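PDB 6PXS: FAD dependent oxidoreductase from Chelativorans sp. BNC1, which is an FAD-dependent iminodiacetate oxidase, a flavoprotein of the DadA oxidoreductase family probably linked to bacterial EDTA breakdown. Local coordinates for residues I6-H18 and G152-I164. Residues are numbered along the deposited sequence; the frame is centred on the assembly and turned at random.
Sequences IGAGILGASAAYH and GRLLAASMLRVAI. With FAD (flavin-adenine dinucleotide), chain E.
A13 and A156 face each other where helices 10-18 and 152-164 pack at 30°, running in roughly the same direction. The axes approach to 8.1 Å. The CA register pairs I10 with A156, A13 with L160 and Y17 with A163; an alanine on one side of each pair is consistent with the close approach. No hydrogen bond crosses the interface.

M159 is a knob in a hole formed by I10, A13, S14 and Y17. Its extended chain lays SD 3.6 Å from S14 CA. That sulfur also sits obliquely above the Y17 ring, 4.8 Å from its centroid, a Met-aromatic contact. V162 meets the same ring at its edge, with CG1 3.5 Å from Y17 CE1. The ring is swung over helix 152-164 because Y17 CG lies anti to the backbone N (chi1 167°). With an alanine in place of Y17, V162 would probably lose its aromatic partner and the M159 sulfur the ring it leans over.

I10 splits its branches. CD1 rests 3.7 Å from A156 CB, while CG2 turns to the cofactor, 3.4 Å from FAD O5'. L160 CG packs 3.7 Å from A13 CB.

G7, G9 and G12 fit the GxGxxG pattern of a Rossmann-type dinucleotide fold. G9 CA lies close against FAD O2P, with no room there for a CB. L11 N makes a weak hydrogen bond of 3.5 Å to FAD O2P. Helix 152-164 thus covers the dinucleotide-binding helix with an apolar, shape-based contact, while the glycine-rich turn comes close to the FAD pyrophosphate.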
ATOM      1  N   ILE A   6      26.203  12.764   3.868  1.00 37.22           N
ATOM      2  CA  ILE A   6      25.514  11.658   4.523  1.00 39.69           C
ATOM      3  C   ILE A   6      24.093  12.113   4.819  1.00 40.25           C
ATOM      4  O   ILE A   6      23.871  12.977   5.675  1.00 44.74           O
ATOM      5  CB  ILE A   6      26.236  11.214   5.802  1.00 41.98           C
ATOM      6  CG1 ILE A   6      27.635  10.694   5.454  1.00 47.52           C
ATOM      7  CG2 ILE A   6      25.420  10.152   6.529  1.00 40.48           C
ATOM      8  CD1 ILE A   6      28.507  10.406   6.657  1.00 53.07           C
ATOM      9  N   GLY A   7      23.128  11.526   4.116  1.00 39.71           N
ATOM     10  CA  GLY A   7      21.740  11.914   4.262  1.00 42.50           C
ATOM     11  C   GLY A   7      21.302  12.860   3.165  1.00 41.90           C
ATOM     12  O   GLY A   7      21.889  13.930   2.990  1.00 41.79           O
ATOM     13  N   ALA A   8      20.263  12.478   2.423  1.00 41.68           N
ATOM     14  CA  ALA A   8      19.811  13.269   1.285  1.00 42.59           C
ATOM     15  C   ALA A   8      18.383  13.749   1.480  1.00 40.85           C
ATOM     16  O   ALA A   8      17.556  13.651   0.566  1.00 40.52           O
ATOM     17  CB  ALA A   8      19.917  12.460  -0.008  1.00 47.92           C
ATOM     18  N   GLY A   9      18.079  14.257   2.667  1.00 42.06           N
ATOM     19  CA  GLY A   9      16.829  14.947   2.889  1.00 39.50           C
ATOM     20  C   GLY A   9      16.856  16.315   2.252  1.00 33.54           C
ATOM     21  O   GLY A   9      17.671  16.612   1.374  1.00 30.60           O
ATOM     22  N   ILE A  10      15.949  17.172   2.716  1.00 34.81           N
ATOM     23  CA  ILE A  10      15.901  18.521   2.171  1.00 36.18           C
ATOM     24  C   ILE A  10      17.211  19.247   2.442  1.00 36.83           C
ATOM     25  O   ILE A  10      17.643  20.083   1.642  1.00 39.23           O
ATOM     26  CB  ILE A  10      14.698  19.295   2.743  1.00 34.98           C
ATOM     27  CG1 ILE A  10      14.549  20.644   2.036  1.00 32.81           C
ATOM     28  CG2 ILE A  10      14.861  19.518   4.238  1.00 38.26           C
ATOM     29  CD1 ILE A  10      14.244  20.534   0.555  1.00 35.40           C
ATOM     30  N   LEU A  11      17.870  18.938   3.561  1.00 38.08           N
ATOM     31  CA  LEU A  11      19.082  19.662   3.926  1.00 38.90           C
ATOM     32  C   LEU A  11      20.294  19.119   3.179  1.00 37.64           C
ATOM     33  O   LEU A  11      21.054  19.884   2.575  1.00 37.37           O
ATOM     34  CB  LEU A  11      19.304  19.587   5.438  1.00 39.56           C
ATOM     35  CG  LEU A  11      20.450  20.438   5.993  1.00 43.70           C
ATOM     36  CD1 LEU A  11      20.261  21.906   5.644  1.00 43.43           C
ATOM     37  CD2 LEU A  11      20.566  20.259   7.498  1.00 45.13           C
ATOM     38  N   GLY A  12      20.493  17.803   3.210  1.00 39.13           N
ATOM     39  CA  GLY A  12      21.580  17.216   2.448  1.00 36.72           C
ATOM     40  C   GLY A  12      21.432  17.426   0.954  1.00 37.27           C
ATOM     41  O   GLY A  12      22.429  17.534   0.236  1.00 37.85           O
ATOM     42  N   ALA A  13      20.190  17.487   0.466  1.00 37.69           N
ATOM     43  CA  ALA A  13      19.971  17.704  -0.960  1.00 35.27           C
ATOM     44  C   ALA A  13      20.275  19.145  -1.350  1.00 36.68           C
ATOM     45  O   ALA A  13      20.850  19.398  -2.416  1.00 38.28           O
ATOM     46  CB  ALA A  13      18.533  17.340  -1.331  1.00 34.61           C
ATOM     47  N   SER A  14      19.902  20.105  -0.501  1.00 34.94           N
ATOM     48  CA  SER A  14      20.216  21.499  -0.793  1.00 36.35           C
ATOM     49  C   SER A  14      21.721  21.731  -0.783  1.00 39.96           C
ATOM     50  O   SER A  14      22.252  22.444  -1.643  1.00 42.81           O
ATOM     51  CB  SER A  14      19.528  22.416   0.218  1.00 33.37           C
ATOM     52  OG  SER A  14      19.867  23.772  -0.022  1.00 32.97           O
ATOM     53  N   ALA A  15      22.426  21.139   0.182  1.00 36.48           N
ATOM     54  CA  ALA A  15      23.879  21.261   0.214  1.00 38.83           C
ATOM     55  C   ALA A  15      24.496  20.715  -1.067  1.00 43.06           C
ATOM     56  O   ALA A  15      25.322  21.378  -1.706  1.00 47.13           O
ATOM     57  CB  ALA A  15      24.437  20.533   1.436  1.00 39.64           C
ATOM     58  N   ALA A  16      24.105  19.503  -1.460  1.00 44.03           N
ATOM     59  CA  ALA A  16      24.599  18.942  -2.712  1.00 46.57           C
ATOM     60  C   ALA A  16      24.259  19.848  -3.889  1.00 47.80           C
ATOM     61  O   ALA A  16      25.103  20.098  -4.756  1.00 48.21           O
ATOM     62  CB  ALA A  16      24.013  17.548  -2.927  1.00 46.33           C
ATOM     63  N   TYR A  17      23.024  20.350  -3.931  1.00 48.80           N
ATOM     64  CA  TYR A  17      22.602  21.200  -5.038  1.00 51.80           C
ATOM     65  C   TYR A  17      23.496  22.425  -5.175  1.00 56.47           C
ATOM     66  O   TYR A  17      23.809  22.848  -6.293  1.00 62.12           O
ATOM     67  CB  TYR A  17      21.146  21.614  -4.838  1.00 53.43           C
ATOM     68  CG  TYR A  17      20.681  22.741  -5.731  1.00 53.16           C
ATOM     69  CD1 TYR A  17      20.331  22.507  -7.055  1.00 54.89           C
ATOM     70  CD2 TYR A  17      20.574  24.036  -5.245  1.00 53.03           C
ATOM     71  CE1 TYR A  17      19.898  23.534  -7.871  1.00 55.54           C
ATOM     72  CE2 TYR A  17      20.141  25.068  -6.053  1.00 55.31           C
ATOM     73  CZ  TYR A  17      19.804  24.812  -7.365  1.00 57.15           C
ATOM     74  OH  TYR A  17      19.372  25.841  -8.171  1.00 58.66           O
ATOM     75  N   HIS A  18      23.918  23.011  -4.055  1.00 54.19           N
ATOM     76  CA  HIS A  18      24.738  24.214  -4.126  1.00 51.63           C
ATOM     77  C   HIS A  18      26.203  23.884  -4.392  1.00 54.77           C
ATOM     78  O   HIS A  18      26.881  24.614  -5.124  1.00 59.99           O
ATOM     79  CB  HIS A  18      24.601  25.021  -2.835  1.00 47.71           C
ATOM     80  CG  HIS A  18      23.245  25.625  -2.642  1.00 44.04           C
ATOM     81  ND1 HIS A  18      22.188  24.929  -2.095  1.00 43.66           N
ATOM     82  CD2 HIS A  18      22.773  26.862  -2.926  1.00 44.74           C
ATOM     83  CE1 HIS A  18      21.125  25.711  -2.048  1.00 41.42           C
ATOM     84  NE2 HIS A  18      21.452  26.889  -2.547  1.00 41.16           N
ATOM     85  N   GLY A 152       7.453  19.192  -0.066  1.00 53.48           N
ATOM     86  CA  GLY A 152       8.806  18.986   0.428  1.00 50.30           C
ATOM     87  C   GLY A 152       9.571  17.929  -0.343  1.00 47.87           C
ATOM     88  O   GLY A 152      10.740  18.121  -0.686  1.00 45.98           O
ATOM     89  N   ARG A 153       8.925  16.794  -0.628  1.00 51.47           N
ATOM     90  CA  ARG A 153       9.621  15.703  -1.303  1.00 46.35           C
ATOM     91  C   ARG A 153      10.013  16.088  -2.724  1.00 43.87           C
ATOM     92  O   ARG A 153      11.130  15.794  -3.165  1.00 42.30           O
ATOM     93  CB  ARG A 153       8.749  14.446  -1.313  1.00 50.44           C
ATOM     94  CG  ARG A 153       9.359  13.296  -2.105  1.00 60.12           C
ATOM     95  CD  ARG A 153       8.588  11.998  -1.934  1.00 65.22           C
ATOM     96  NE  ARG A 153       7.201  12.111  -2.380  1.00 70.42           N
ATOM     97  CZ  ARG A 153       6.137  12.116  -1.578  1.00 71.59           C
ATOM     98  NH1 ARG A 153       4.925  12.224  -2.106  1.00 73.63           N
ATOM     99  NH2 ARG A 153       6.268  12.005  -0.259  1.00 66.00           N
ATOM    100  N   LEU A 154       9.107  16.736  -3.458  1.00 42.57           N
ATOM    101  CA  LEU A 154       9.413  17.109  -4.834  1.00 43.63           C
ATOM    102  C   LEU A 154      10.514  18.158  -4.902  1.00 39.53           C
ATOM    103  O   LEU A 154      11.291  18.175  -5.863  1.00 40.94           O
ATOM    104  CB  LEU A 154       8.155  17.624  -5.531  1.00 45.53           C
ATOM    105  CG  LEU A 154       7.069  16.578  -5.779  1.00 44.79           C
ATOM    106  CD1 LEU A 154       5.817  17.237  -6.335  1.00 42.87           C
ATOM    107  CD2 LEU A 154       7.581  15.495  -6.721  1.00 45.28           C
ATOM    108  N   LEU A 155      10.594  19.039  -3.906  1.00 36.07           N
ATOM    109  CA  LEU A 155      11.650  20.044  -3.897  1.00 37.85           C
ATOM    110  C   LEU A 155      13.016  19.395  -3.709  1.00 40.05           C
ATOM    111  O   LEU A 155      13.928  19.593  -4.521  1.00 39.64           O
ATOM    112  CB  LEU A 155      11.383  21.072  -2.799  1.00 33.29           C
ATOM    113  CG  LEU A 155      12.421  22.187  -2.670  1.00 31.80           C
ATOM    114  CD1 LEU A 155      12.562  22.940  -3.982  1.00 34.48           C
ATOM    115  CD2 LEU A 155      12.048  23.137  -1.545  1.00 35.18           C
ATOM    116  N   ALA A 156      13.175  18.611  -2.641  1.00 38.96           N
ATOM    117  CA  ALA A 156      14.455  17.957  -2.395  1.00 37.46           C
ATOM    118  C   ALA A 156      14.832  17.025  -3.537  1.00 37.13           C
ATOM    119  O   ALA A 156      16.019  16.868  -3.844  1.00 39.48           O
ATOM    120  CB  ALA A 156      14.403  17.186  -1.075  1.00 37.41           C
ATOM    121  N   ALA A 157      13.843  16.401  -4.179  1.00 37.38           N
ATOM    122  CA  ALA A 157      14.129  15.534  -5.316  1.00 38.59           C
ATOM    123  C   ALA A 157      14.702  16.331  -6.481  1.00 39.39           C
ATOM    124  O   ALA A 157      15.705  15.934  -7.087  1.00 39.35           O
ATOM    125  CB  ALA A 157      12.858  14.798  -5.742  1.00 36.90           C
ATOM    126  N   SER A 158      14.075  17.463  -6.810  1.00 38.29           N
ATOM    127  CA  SER A 158      14.536  18.259  -7.942  1.00 42.23           C
ATOM    128  C   SER A 158      15.947  18.782  -7.714  1.00 44.16           C
ATOM    129  O   SER A 158      16.770  18.792  -8.637  1.00 45.02           O
ATOM    130  CB  SER A 158      13.567  19.412  -8.193  1.00 43.37           C
ATOM    131  OG  SER A 158      12.287  18.918  -8.549  1.00 45.20           O
ATOM    132  N   MET A 159      16.246  19.225  -6.491  1.00 45.28           N
ATOM    133  CA  MET A 159      17.598  19.682  -6.184  1.00 46.24           C
ATOM    134  C   MET A 159      18.619  18.585  -6.463  1.00 48.74           C
ATOM    135  O   MET A 159      19.642  18.822  -7.117  1.00 51.21           O
ATOM    136  CB  MET A 159      17.678  20.134  -4.728  1.00 48.99           C
ATOM    137  CG  MET A 159      16.900  21.401  -4.433  1.00 50.16           C
ATOM    138  SD  MET A 159      17.465  22.212  -2.928  1.00 49.29           S
ATOM    139  CE  MET A 159      15.952  22.999  -2.398  1.00 50.73           C
ATOM    140  N   LEU A 160      18.357  17.373  -5.969  1.00 47.18           N
ATOM    141  CA  LEU A 160      19.245  16.253  -6.262  1.00 48.77           C
ATOM    142  C   LEU A 160      19.388  16.046  -7.765  1.00 51.20           C
ATOM    143  O   LEU A 160      20.499  15.845  -8.269  1.00 54.89           O
ATOM    144  CB  LEU A 160      18.723  14.982  -5.595  1.00 50.32           C
ATOM    145  CG  LEU A 160      18.918  14.896  -4.082  1.00 52.81           C
ATOM    146  CD1 LEU A 160      18.129  13.730  -3.508  1.00 55.36           C
ATOM    147  CD2 LEU A 160      20.393  14.759  -3.744  1.00 54.07           C
ATOM    148  N   ARG A 161      18.273  16.091  -8.496  1.00 47.13           N
ATOM    149  CA  ARG A 161      18.332  15.906  -9.942  1.00 48.19           C
ATOM    150  C   ARG A 161      19.261  16.927 -10.588  1.00 49.10           C
ATOM    151  O   ARG A 161      20.085  16.580 -11.442  1.00 51.65           O
ATOM    152  CB  ARG A 161      16.926  15.992 -10.536  1.00 53.04           C
ATOM    153  CG  ARG A 161      16.265  14.634 -10.708  1.00 54.93           C
ATOM    154  CD  ARG A 161      14.854  14.738 -11.265  1.00 55.06           C
ATOM    155  NE  ARG A 161      13.853  14.408 -10.250  1.00 53.44           N
ATOM    156  CZ  ARG A 161      12.949  15.253  -9.759  1.00 56.02           C
ATOM    157  NH1 ARG A 161      12.877  16.506 -10.188  1.00 58.99           N
ATOM    158  NH2 ARG A 161      12.098  14.831  -8.834  1.00 58.17           N
ATOM    159  N   VAL A 162      19.146  18.195 -10.190  1.00 46.07           N
ATOM    160  CA  VAL A 162      20.033  19.219 -10.734  1.00 46.41           C
ATOM    161  C   VAL A 162      21.470  18.965 -10.295  1.00 47.49           C
ATOM    162  O   VAL A 162      22.418  19.211 -11.051  1.00 46.93           O
ATOM    163  CB  VAL A 162      19.558  20.621 -10.314  1.00 42.08           C
ATOM    164  CG1 VAL A 162      20.562  21.672 -10.760  1.00 44.15           C
ATOM    165  CG2 VAL A 162      18.182  20.913 -10.889  1.00 37.71           C
ATOM    166  N   ALA A 163      21.656  18.471  -9.070  1.00 47.02           N
ATOM    167  CA  ALA A 163      23.004  18.211  -8.577  1.00 48.44           C
ATOM    168  C   ALA A 163      23.668  17.087  -9.363  1.00 50.93           C
ATOM    169  O   ALA A 163      24.834  17.199  -9.760  1.00 52.63           O
ATOM    170  CB  ALA A 163      22.958  17.871  -7.088  1.00 47.13           C
ATOM    171  N   ILE A 164      22.940  15.993  -9.596  1.00 53.11           N
ATOM    172  CA  ILE A 164      23.519  14.859 -10.308  1.00 53.10           C
ATOM    173  C   ILE A 164      23.728  15.194 -11.777  1.00 56.02           C
ATOM    174  O   ILE A 164      24.699  14.737 -12.393  1.00 53.50           O
ATOM    175  CB  ILE A 164      22.633  13.613 -10.123  1.00 51.25           C
ATOM    176  CG1 ILE A 164      22.628  13.212  -8.645  1.00 49.73           C
ATOM    177  CG2 ILE A 164      23.126  12.473 -11.010  1.00 53.88           C
ATOM    178  CD1 ILE A 164      21.786  12.004  -8.332  1.00 52.73           C
TER
HETATM  179  PA  FAD E 401      15.619  13.904   6.750  1.00 34.20           P
HETATM  180  O1A FAD E 401      15.040  12.861   7.630  1.00 31.30           O
HETATM  181  O2A FAD E 401      14.674  14.391   5.648  1.00 37.43           O
HETATM  182  O5B FAD E 401      16.973  13.439   6.108  1.00 36.36           O
HETATM  183  C5B FAD E 401      17.805  12.447   6.745  1.00 41.88           C
HETATM  184  C4B FAD E 401      18.281  11.476   5.697  1.00 43.79           C
HETATM  185  O4B FAD E 401      19.570  10.940   6.083  1.00 50.20           O
HETATM  186  C3B FAD E 401      17.365  10.270   5.481  1.00 41.67           C
HETATM  187  O3B FAD E 401      17.273   9.957   4.096  1.00 38.21           O
HETATM  188  C2B FAD E 401      18.072   9.162   6.264  1.00 48.53           C
HETATM  189  O2B FAD E 401      17.773   7.866   5.760  1.00 45.90           O
HETATM  190  C1B FAD E 401      19.529   9.532   6.008  1.00 50.04           C
HETATM  191  N9A FAD E 401      20.474   8.984   6.976  1.00 64.90           N
HETATM  192  C8A FAD E 401      20.460   9.149   8.335  1.00 49.07           C
HETATM  193  N7A FAD E 401      21.438   8.533   8.956  1.00 55.79           N
HETATM  194  C5A FAD E 401      22.143   7.920   7.930  1.00 55.82           C
HETATM  195  C6A FAD E 401      23.295   7.111   7.921  1.00 55.56           C
HETATM  196  N6A FAD E 401      23.969   6.763   9.021  1.00 53.75           N
HETATM  197  N1A FAD E 401      23.737   6.662   6.725  1.00 51.65           N
HETATM  198  C2A FAD E 401      23.069   7.002   5.620  1.00 53.95           C
HETATM  199  N3A FAD E 401      21.974   7.758   5.510  1.00 49.50           N
HETATM  200  C4A FAD E 401      21.559   8.188   6.706  1.00 52.75           C
HETATM  201  N1  FAD E 401       8.865  21.972   7.900  1.00 48.07           N
HETATM  202  C2  FAD E 401       8.394  23.143   7.380  1.00 48.59           C
HETATM  203  O2  FAD E 401       9.151  24.083   7.114  1.00 50.66           O
HETATM  204  N3  FAD E 401       7.040  23.294   7.136  1.00 44.09           N
HETATM  205  C4  FAD E 401       6.066  22.347   7.376  1.00 44.82           C
HETATM  206  O4  FAD E 401       4.889  22.595   7.120  1.00 46.56           O
HETATM  207  C4X FAD E 401       6.574  21.107   7.932  1.00 44.58           C
HETATM  208  N5  FAD E 401       5.720  20.157   8.190  1.00 42.04           N
HETATM  209  C5X FAD E 401       6.205  18.971   8.719  1.00 39.85           C
HETATM  210  C6  FAD E 401       5.304  17.946   9.001  1.00 41.20           C
HETATM  211  C7  FAD E 401       5.739  16.734   9.529  1.00 39.97           C
HETATM  212  C7M FAD E 401       4.736  15.649   9.820  1.00 40.53           C
HETATM  213  C8  FAD E 401       7.104  16.543   9.791  1.00 40.98           C
HETATM  214  C8M FAD E 401       7.607  15.244  10.366  1.00 45.61           C
HETATM  215  C9  FAD E 401       8.005  17.566   9.511  1.00 39.84           C
HETATM  216  C9A FAD E 401       7.569  18.774   8.979  1.00 38.25           C
HETATM  217  N10 FAD E 401       8.459  19.827   8.682  1.00 38.61           N
HETATM  218  C10 FAD E 401       7.992  21.012   8.160  1.00 44.05           C
HETATM  219  C1' FAD E 401       9.901  19.690   8.944  1.00 37.09           C
HETATM  220  C2' FAD E 401      10.672  19.078   7.777  1.00 37.57           C
HETATM  221  O2' FAD E 401       9.912  18.030   7.175  1.00 38.44           O
HETATM  222  C3' FAD E 401      11.990  18.504   8.297  1.00 35.71           C
HETATM  223  O3' FAD E 401      12.556  19.411   9.237  1.00 39.32           O
HETATM  224  C4' FAD E 401      13.033  18.227   7.215  1.00 35.02           C
HETATM  225  O4' FAD E 401      12.475  17.334   6.251  1.00 34.98           O
HETATM  226  C5' FAD E 401      14.299  17.639   7.801  1.00 37.30           C
HETATM  227  O5' FAD E 401      15.208  17.306   6.731  1.00 36.52           O
HETATM  228  P   FAD E 401      16.557  16.550   7.021  1.00 36.98           P
HETATM  229  O1P FAD E 401      17.302  17.278   8.145  1.00 41.73           O
HETATM  230  O2P FAD E 401      17.344  16.319   5.782  1.00 34.01           O
HETATM  231  O3P FAD E 401      16.047  15.165   7.611  1.00 38.96           O